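Local coordinates for protein major extracellular endoglucanase (Xanthomonas campestris pv. campestris, PDB 4TUF) that hydrolyses internal beta-1,4-glucosidic linkages in cellulose, lichenin and cereal beta-D-glucans, this chain being its family 5 catalytic domain with a TIM-barrel fold, at residues 62-65 / 66-69; 236-239 / 240-244; 258-261 / 262-266. All coordinates share one frame; numbering follows the deposited sequence.

Interaction 1: 62-65 / 66-69; sequences CPAT and LRSD. With 2HP (dihydrogenphosphate ion), chain K; 2HP (dihydrogenphosphate ion), chain G.
Leu66 and Arg67 fold back onto Pro63 and Ala64 through two successive backbone bonds, each spanning three residues. Leu66 N donates to Pro63 O at 2.8 Å, bent to 139° at the hydrogen, and Arg67 N to Ala64 O at 3.1 Å. The tight part lies on the Leu66 side. With CG anti to its carbonyl carbon (chi1 -51°), the leucine passes close to the start of the turn, CB lying 3.4 Å from Pro63 O and CG 3.7 Å from Cys62 O. Its branched end is buried against Phe138 and Val139 of helix 129-143, a place that suits a compact apolar side chain. Thr65 is buried too, its hydroxyl satisfied by Phe27 O, while Cys62 ties the beginning of the turn to Cys115 by a disulfide. These overlapping turns open the loop that leaves strand 56-61 of the TIM barrel and leads to helix 88-102. They are preceded by a turn over 62-65, closed by a weak bond from Thr65 N to Cys62 O; proline suits its second position because the ring of Pro63 holds phi near the value needed there (-53°). The opposite character is found along Arg67, which is partly exposed. Extended from CG to NE, it runs alongside the turn and lays one guanidinium face over the Pro63-Ala64 backbone, with Ala64 N 4.0 Å above the centre of that plane. Its polar rim turns to bound phosphate: NE makes a weak hydrogen bond to O3 of the dihydrogenphosphate in chain G, at 3.4 Å, and O2 of that ion lies at the guanidinium edge, in its plane. A second ion, chain K, comes obliquely, its O2 3.6 Å from Arg67 CG.

Interaction 2: 236-239 / 240-244; sequences HVYG and PDVFV
A type I beta turn, accompanied by a small apolar contact between Tyr238 and Val242, takes the chain off the C-terminal end of strand 231-238 in the TIM barrel, beside the probable catalytic glutamates. Gly239 O receives Val242 N at 3.0 Å in a nearly straight bond (163°). Phe243 N adds a weak bond to the same oxygen at 3.4 Å, making Gly239 O the hub of the turn. Pro240 fits the second position because its ring fixes phi near -53°, and Gly239, buried and without a side chain, adds no bulk beside that ring. Asp241 follows in the third position; its OD2 accepts from Lys282 N, linking the turn to the loop after strand 276-280.

With CG anti to the carbonyl carbon (chi1 -49°), the ring of Tyr238 is carried away from the turn toward two glutamates. The two ends of the residue do different work. The hydroxyl hydrogen-bonds both Glu278 and Glu157, the probable nucleophile and proton donor by analogy with relatives, and could help position them. The root of the side chain is apolar and meets the valine, both of whose methyls face CB from one side. The nearer one, Val242 CG2, lies 3.5 Å from Tyr238 CB and 3.9 Å from Tyr238 CG, reaching the ring obliquely.

Interaction 3: 258-261 / 262-266; sequences PAIW and ERHFG
The backbone here is nearly the whole of helix 257-266, regular alpha-helical bonds from Glu262 N to Pro258 O, Arg263 N to Ala259 O and His264 N to Ile260 O giving way to a wider pi-type turn at its C-terminal end. There Trp261 O takes two donors from opposite faces of its plane, Phe265 N at 3.0 Å and Gly266 N at 2.8 Å, and that carbonyl is doubly gripped. Phe265 has a phi of -138°, far from helical values, and its CG sits between the backbone N and the carbonyl carbon (chi1 58°). This turn of the side chain lays the ring over Trp261 O, which stands 3.6 Å above the ring centre. The far end of the ring then comes beside the tryptophan, Phe265 CZ being 3.8 Å from Trp261 CB; the two aromatic planes meet obliquely at 34°.

Both rings belong to the inner face of the helix in the beta-alpha-beta unit of strand 231-238, helix 257-266 and strand 276-280 of the TIM barrel. Large apolar groups suit this layer: Trp261 packs on Ala296 and Leu297 of helix 288-303, while Phe265 covers Pro235 of strand 231-238.

On another flank, Ile260 and His264 run side by side. Ile260 CG2 lies 3.9 Å from His264 CE1, and Ile260 O sits over one imidazole face, 3.4 Å above its plane and toward the rim. Glutamate suits position 262, on a partly exposed flank, because its chain bends at chi2 and carries the carboxylate off to a polar partner: OE1 is hydrogen-bonded to Tyr300 OH, and OE2 adds a long, weak ion pair to Lys304.

How the interactions relate
All three contacts lie within the one family 5 catalytic domain and follow one another along the chain in numerical order. Interaction 1 belongs to the loop after strand 56-61, about 31 Å between centres from interaction 2 and about 37 Å from interaction 3, and touches neither. Interactions 2 and 3 are neighbours, their centres about 14 Å apart: strand 231-238 leads through its turn to helix 257-266, which packs back on the strand, Val237 CG2 lying 3.8 Å from Trp261 NE1. One strand thus serves the probable active site at its C-terminal end and the outer helix layer along its side, while interaction 1, across the centre of the chain from interaction 3, lies away from the probable catalytic residues.

Interaction 1: 62-65 / 66-69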
loop_
_atom_site.group_PDB
_atom_site.type_symbol
_atom_site.label_atom_id
_atom_site.label_comp_id
_atom_site.label_asym_id
_atom_site.label_seq_id
_atom_site.Cartn_x
_atom_site.Cartn_y
_atom_site.Cartn_z
ATOM N N CYS A 62 -2.952 9.092 8.625
ATOM C CA CYS A 62 -3.906 10.142 8.299
ATOM C C CYS A 62 -3.348 11.449 8.840
ATOM O O CYS A 62 -2.465 11.424 9.695
ATOM C CB CYS A 62 -5.281 9.832 8.893
ATOM S SG CYS A 62 -5.340 9.809 10.709
ATOM N N PRO A 63 -3.832 12.594 8.329
ATOM C CA PRO A 63 -3.346 13.896 8.796
ATOM C C PRO A 63 -3.404 14.076 10.314
ATOM O O PRO A 63 -2.417 14.520 10.903
ATOM C CB PRO A 63 -4.292 14.876 8.107
ATOM C CG PRO A 63 -4.637 14.202 6.831
ATOM C CD PRO A 63 -4.731 12.736 7.169
ATOM N N ALA A 64 -4.531 13.734 10.929
ATOM C CA ALA A 64 -4.700 13.897 12.372
ATOM C C ALA A 64 -3.573 13.237 13.170
ATOM O O ALA A 64 -3.122 13.776 14.180
ATOM C CB ALA A 64 -6.041 13.342 12.810
ATOM N N THR A 65 -3.119 12.075 12.709
ATOM C CA THR A 65 -2.040 11.349 13.375
ATOM C C THR A 65 -0.742 12.162 13.407
ATOM O O THR A 65 0.051 12.054 14.349
ATOM C CB THR A 65 -1.789 9.993 12.684
ATOM O OG1 THR A 65 -2.916 9.137 12.903
ATOM C CG2 THR A 65 -0.542 9.319 13.225
ATOM N N LEU A 66 -0.545 12.999 12.390
ATOM C CA LEU A 66 0.684 13.772 12.258
ATOM C C LEU A 66 0.677 15.048 13.098
ATOM O O LEU A 66 1.685 15.752 13.161
ATOM C CB LEU A 66 0.925 14.136 10.795
ATOM C CG LEU A 66 0.873 13.028 9.743
ATOM C CD1 LEU A 66 1.038 13.645 8.365
ATOM C CD2 LEU A 66 1.943 11.972 10.001
ATOM N N ARG A 67 -0.449 15.352 13.735
ATOM C CA ARG A 67 -0.554 16.564 14.542
ATOM C C ARG A 67 -0.030 16.334 15.957
ATOM O O ARG A 67 -0.104 15.228 16.488
ATOM C CB ARG A 67 -1.998 17.063 14.573
ATOM C CG ARG A 67 -2.448 17.636 13.238
ATOM C CD ARG A 67 -3.962 17.710 13.105
ATOM N NE ARG A 67 -4.350 17.914 11.710
ATOM C CZ ARG A 67 -5.557 17.652 11.221
ATOM N NH1 ARG A 67 -6.508 17.175 12.018
ATOM N NH2 ARG A 67 -5.811 17.864 9.932
ATOM N N SER A 68 0.495 17.398 16.556
ATOM C CA SER A 68 1.316 17.303 17.757
ATOM C C SER A 68 0.604 16.711 18.966
ATOM O O SER A 68 1.193 15.922 19.708
ATOM C CB SER A 68 1.859 18.686 18.124
ATOM O OG SER A 68 2.723 19.176 17.113
ATOM N N ASP A 69 -0.657 17.086 19.160
ATOM C CA ASP A 69 -1.372 16.720 20.378
ATOM C C ASP A 69 -2.483 15.691 20.162
ATOM O O ASP A 69 -3.305 15.468 21.048
ATOM C CB ASP A 69 -1.956 17.974 21.029
ATOM C CG ASP A 69 -2.595 18.901 20.020
ATOM O OD1 ASP A 69 -2.774 18.473 18.857
ATOM O OD2 ASP A 69 -2.912 20.055 20.384
HETATM P P 2HP K . 0.600 18.772 10.462
HETATM O O1 2HP K . 1.519 18.535 11.637
HETATM O O2 2HP K . -0.366 17.621 10.321
HETATM O O3 2HP K . -0.171 20.052 10.686
HETATM O O4 2HP K . 1.416 18.874 9.197
HETATM P P 2HP G . -2.800 20.163 7.911
HETATM O O1 2HP G . -1.381 20.286 7.402
HETATM O O2 2HP G . -3.473 18.978 7.254
HETATM O O3 2HP G . -2.792 19.937 9.405
HETATM O O4 2HP G . -3.556 21.439 7.601
#

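Interaction 2: 236-239 / 240-244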
loop_
_atom_site.group_PDB
_atom_site.type_symbol
_atom_site.label_atom_id
_atom_site.label_comp_id
_atom_site.label_asym_id
_atom_site.label_seq_id
_atom_site.Cartn_x
_atom_site.Cartn_y
_atom_site.Cartn_z
ATOM N N HIS A 236 -3.721 -1.629 -6.761
ATOM C CA HIS A 236 -4.318 -2.608 -5.873
ATOM C C HIS A 236 -5.154 -3.587 -6.685
ATOM O O HIS A 236 -5.646 -3.254 -7.764
ATOM C CB HIS A 236 -5.190 -1.925 -4.817
ATOM C CG HIS A 236 -4.441 -0.993 -3.917
ATOM N ND1 HIS A 236 -5.012 -0.427 -2.797
ATOM C CD2 HIS A 236 -3.169 -0.528 -3.969
ATOM C CE1 HIS A 236 -4.124 0.351 -2.200
ATOM N NE2 HIS A 236 -2.998 0.307 -2.891
ATOM N N VAL A 237 -5.322 -4.793 -6.161
ATOM C CA VAL A 237 -6.239 -5.750 -6.756
ATOM C C VAL A 237 -6.770 -6.678 -5.667
ATOM O O VAL A 237 -6.030 -7.071 -4.769
ATOM C CB VAL A 237 -5.558 -6.558 -7.883
ATOM C CG1 VAL A 237 -4.244 -7.135 -7.407
ATOM C CG2 VAL A 237 -6.475 -7.654 -8.401
ATOM N N TYR A 238 -8.057 -7.003 -5.732
ATOM C CA TYR A 238 -8.665 -7.907 -4.764
ATOM C C TYR A 238 -9.487 -8.993 -5.457
ATOM O O TYR A 238 -9.642 -8.982 -6.683
ATOM C CB TYR A 238 -9.546 -7.136 -3.789
ATOM C CG TYR A 238 -8.875 -5.929 -3.190
ATOM C CD1 TYR A 238 -8.131 -6.032 -2.023
ATOM C CD2 TYR A 238 -8.982 -4.681 -3.794
ATOM C CE1 TYR A 238 -7.508 -4.928 -1.479
ATOM C CE2 TYR A 238 -8.369 -3.573 -3.254
ATOM C CZ TYR A 238 -7.635 -3.704 -2.094
ATOM O OH TYR A 238 -7.019 -2.605 -1.549
ATOM N N GLY A 239 -10.004 -9.930 -4.665
ATOM C CA GLY A 239 -10.745 -11.061 -5.189
ATOM C C GLY A 239 -12.204 -11.090 -4.772
ATOM O O GLY A 239 -12.751 -10.085 -4.312
ATOM N N PRO A 240 -12.838 -12.261 -4.918
ATOM C CA PRO A 240 -14.287 -12.461 -4.784
ATOM C C PRO A 240 -14.892 -11.943 -3.479
ATOM O O PRO A 240 -16.055 -11.538 -3.492
ATOM C CB PRO A 240 -14.434 -13.983 -4.867
ATOM C CG PRO A 240 -13.255 -14.427 -5.655
ATOM C CD PRO A 240 -12.138 -13.517 -5.239
ATOM N N ASP A 241 -14.135 -11.946 -2.385
ATOM C CA ASP A 241 -14.712 -11.582 -1.091
ATOM C C ASP A 241 -14.600 -10.096 -0.774
ATOM O O ASP A 241 -15.017 -9.659 0.297
ATOM C CB ASP A 241 -14.071 -12.397 0.034
ATOM C CG ASP A 241 -12.561 -12.404 -0.035
ATOM O OD1 ASP A 241 -11.987 -11.616 -0.821
ATOM O OD2 ASP A 241 -11.950 -13.203 0.707
ATOM N N VAL A 242 -14.035 -9.324 -1.697
ATOM C CA VAL A 242 -14.088 -7.870 -1.594
ATOM C C VAL A 242 -15.246 -7.368 -2.439
ATOM O O VAL A 242 -16.061 -6.562 -1.991
ATOM C CB VAL A 242 -12.778 -7.209 -2.048
ATOM C CG1 VAL A 242 -12.987 -5.706 -2.315
ATOM C CG2 VAL A 242 -11.692 -7.443 -1.005
ATOM N N PHE A 243 -15.314 -7.870 -3.665
ATOM C CA PHE A 243 -16.436 -7.601 -4.551
ATOM C C PHE A 243 -16.529 -8.742 -5.545
ATOM O O PHE A 243 -15.508 -9.221 -6.040
ATOM C CB PHE A 243 -16.266 -6.261 -5.273
ATOM C CG PHE A 243 -17.466 -5.843 -6.083
ATOM C CD1 PHE A 243 -17.669 -6.340 -7.364
ATOM C CD2 PHE A 243 -18.384 -4.940 -5.570
ATOM C CE1 PHE A 243 -18.774 -5.952 -8.109
ATOM C CE2 PHE A 243 -19.493 -4.546 -6.311
ATOM C CZ PHE A 243 -19.687 -5.050 -7.581
ATOM N N VAL A 244 -17.747 -9.185 -5.832
ATOM C CA VAL A 244 -17.933 -10.242 -6.813
ATOM C C VAL A 244 -18.036 -9.625 -8.201
ATOM O O VAL A 244 -19.125 -9.298 -8.678
ATOM C CB VAL A 244 -19.180 -11.093 -6.503
ATOM C CG1 VAL A 244 -19.380 -12.158 -7.574
ATOM C CG2 VAL A 244 -19.042 -11.744 -5.128
#

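Interaction 3: 258-261 / 262-266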
loop_
_atom_site.group_PDB
_atom_site.type_symbol
_atom_site.label_atom_id
_atom_site.label_comp_id
_atom_site.label_asym_id
_atom_site.label_seq_id
_atom_site.Cartn_x
_atom_site.Cartn_y
_atom_site.Cartn_z
ATOM N N PRO A 258 -5.694 -13.762 -16.033
ATOM C CA PRO A 258 -4.454 -13.109 -16.486
ATOM C C PRO A 258 -4.640 -11.979 -17.514
ATOM O O PRO A 258 -3.900 -10.999 -17.466
ATOM C CB PRO A 258 -3.665 -14.267 -17.103
ATOM C CG PRO A 258 -4.102 -15.450 -16.330
ATOM C CD PRO A 258 -5.561 -15.233 -16.054
ATOM N N ALA A 259 -5.605 -12.111 -18.418
ATOM C CA ALA A 259 -5.876 -11.069 -19.404
ATOM C C ALA A 259 -6.396 -9.797 -18.735
ATOM O O ALA A 259 -6.127 -8.682 -19.184
ATOM C CB ALA A 259 -6.873 -11.569 -20.435
ATOM N N ILE A 260 -7.146 -9.974 -17.657
ATOM C CA ILE A 260 -7.747 -8.856 -16.949
ATOM C C ILE A 260 -6.712 -8.125 -16.096
ATOM O O ILE A 260 -6.668 -6.892 -16.069
ATOM C CB ILE A 260 -8.922 -9.340 -16.081
ATOM C CG1 ILE A 260 -10.089 -9.743 -16.988
ATOM C CG2 ILE A 260 -9.348 -8.272 -15.092
ATOM C CD1 ILE A 260 -11.154 -10.529 -16.289
ATOM N N TRP A 261 -5.871 -8.893 -15.410
ATOM C CA TRP A 261 -4.760 -8.326 -14.659
ATOM C C TRP A 261 -3.777 -7.651 -15.601
ATOM O O TRP A 261 -3.246 -6.586 -15.296
ATOM C CB TRP A 261 -4.053 -9.404 -13.839
ATOM C CG TRP A 261 -4.914 -10.012 -12.776
ATOM C CD1 TRP A 261 -5.884 -9.389 -12.049
ATOM C CD2 TRP A 261 -4.890 -11.371 -12.332
ATOM N NE1 TRP A 261 -6.460 -10.274 -11.169
ATOM C CE2 TRP A 261 -5.867 -11.500 -11.326
ATOM C CE3 TRP A 261 -4.135 -12.492 -12.683
ATOM C CZ2 TRP A 261 -6.111 -12.703 -10.672
ATOM C CZ3 TRP A 261 -4.379 -13.685 -12.030
ATOM C CH2 TRP A 261 -5.359 -13.781 -11.037
ATOM N N GLU A 262 -3.538 -8.277 -16.749
ATOM C CA GLU A 262 -2.650 -7.705 -17.753
ATOM C C GLU A 262 -3.159 -6.341 -18.198
ATOM O O GLU A 262 -2.409 -5.368 -18.210
ATOM C CB GLU A 262 -2.516 -8.643 -18.955
ATOM C CG GLU A 262 -1.575 -8.149 -20.043
ATOM C CD GLU A 262 -0.109 -8.335 -19.687
ATOM O OE1 GLU A 262 0.187 -8.831 -18.576
ATOM O OE2 GLU A 262 0.750 -7.987 -20.527
ATOM N N ARG A 263 -4.441 -6.277 -18.539
ATOM C CA ARG A 263 -5.074 -5.032 -18.958
ATOM C C ARG A 263 -4.970 -3.909 -17.928
ATOM O O ARG A 263 -4.596 -2.785 -18.261
ATOM C CB ARG A 263 -6.548 -5.270 -19.278
ATOM C CG ARG A 263 -7.277 -4.009 -19.682
ATOM C CD ARG A 263 -8.452 -4.316 -20.583
ATOM N NE ARG A 263 -9.550 -4.953 -19.868
ATOM C CZ ARG A 263 -10.251 -5.975 -20.345
ATOM N NH1 ARG A 263 -9.957 -6.483 -21.534
ATOM N NH2 ARG A 263 -11.242 -6.492 -19.629
ATOM N N HIS A 264 -5.405 -4.191 -16.702
ATOM C CA HIS A 264 -5.399 -3.218 -15.611
ATOM C C HIS A 264 -4.040 -2.742 -15.097
ATOM O O HIS A 264 -3.851 -1.557 -14.886
ATOM C CB HIS A 264 -6.239 -3.733 -14.446
ATOM C CG HIS A 264 -7.698 -3.836 -14.754
ATOM N ND1 HIS A 264 -8.566 -4.582 -13.994
ATOM C CD2 HIS A 264 -8.441 -3.289 -15.741
ATOM C CE1 HIS A 264 -9.781 -4.490 -14.496
ATOM N NE2 HIS A 264 -9.731 -3.711 -15.558
ATOM N N PHE A 265 -3.092 -3.650 -14.902
ATOM C CA PHE A 265 -1.761 -3.234 -14.484
ATOM C C PHE A 265 -0.588 -3.926 -15.138
ATOM O O PHE A 265 0.465 -3.384 -15.236
ATOM C CB PHE A 265 -1.614 -3.306 -12.965
ATOM C CG PHE A 265 -1.873 -4.648 -12.392
ATOM C CD1 PHE A 265 -3.121 -5.007 -12.052
ATOM C CD2 PHE A 265 -0.863 -5.532 -12.204
ATOM C CE1 PHE A 265 -3.368 -6.231 -11.533
ATOM C CE2 PHE A 265 -1.095 -6.765 -11.691
ATOM C CZ PHE A 265 -2.353 -7.115 -11.356
ATOM N N GLY A 266 -0.791 -5.163 -15.526
ATOM C CA GLY A 266 0.274 -6.072 -15.872
ATOM C C GLY A 266 1.086 -5.691 -17.062
ATOM O O GLY A 266 2.264 -5.891 -17.130
#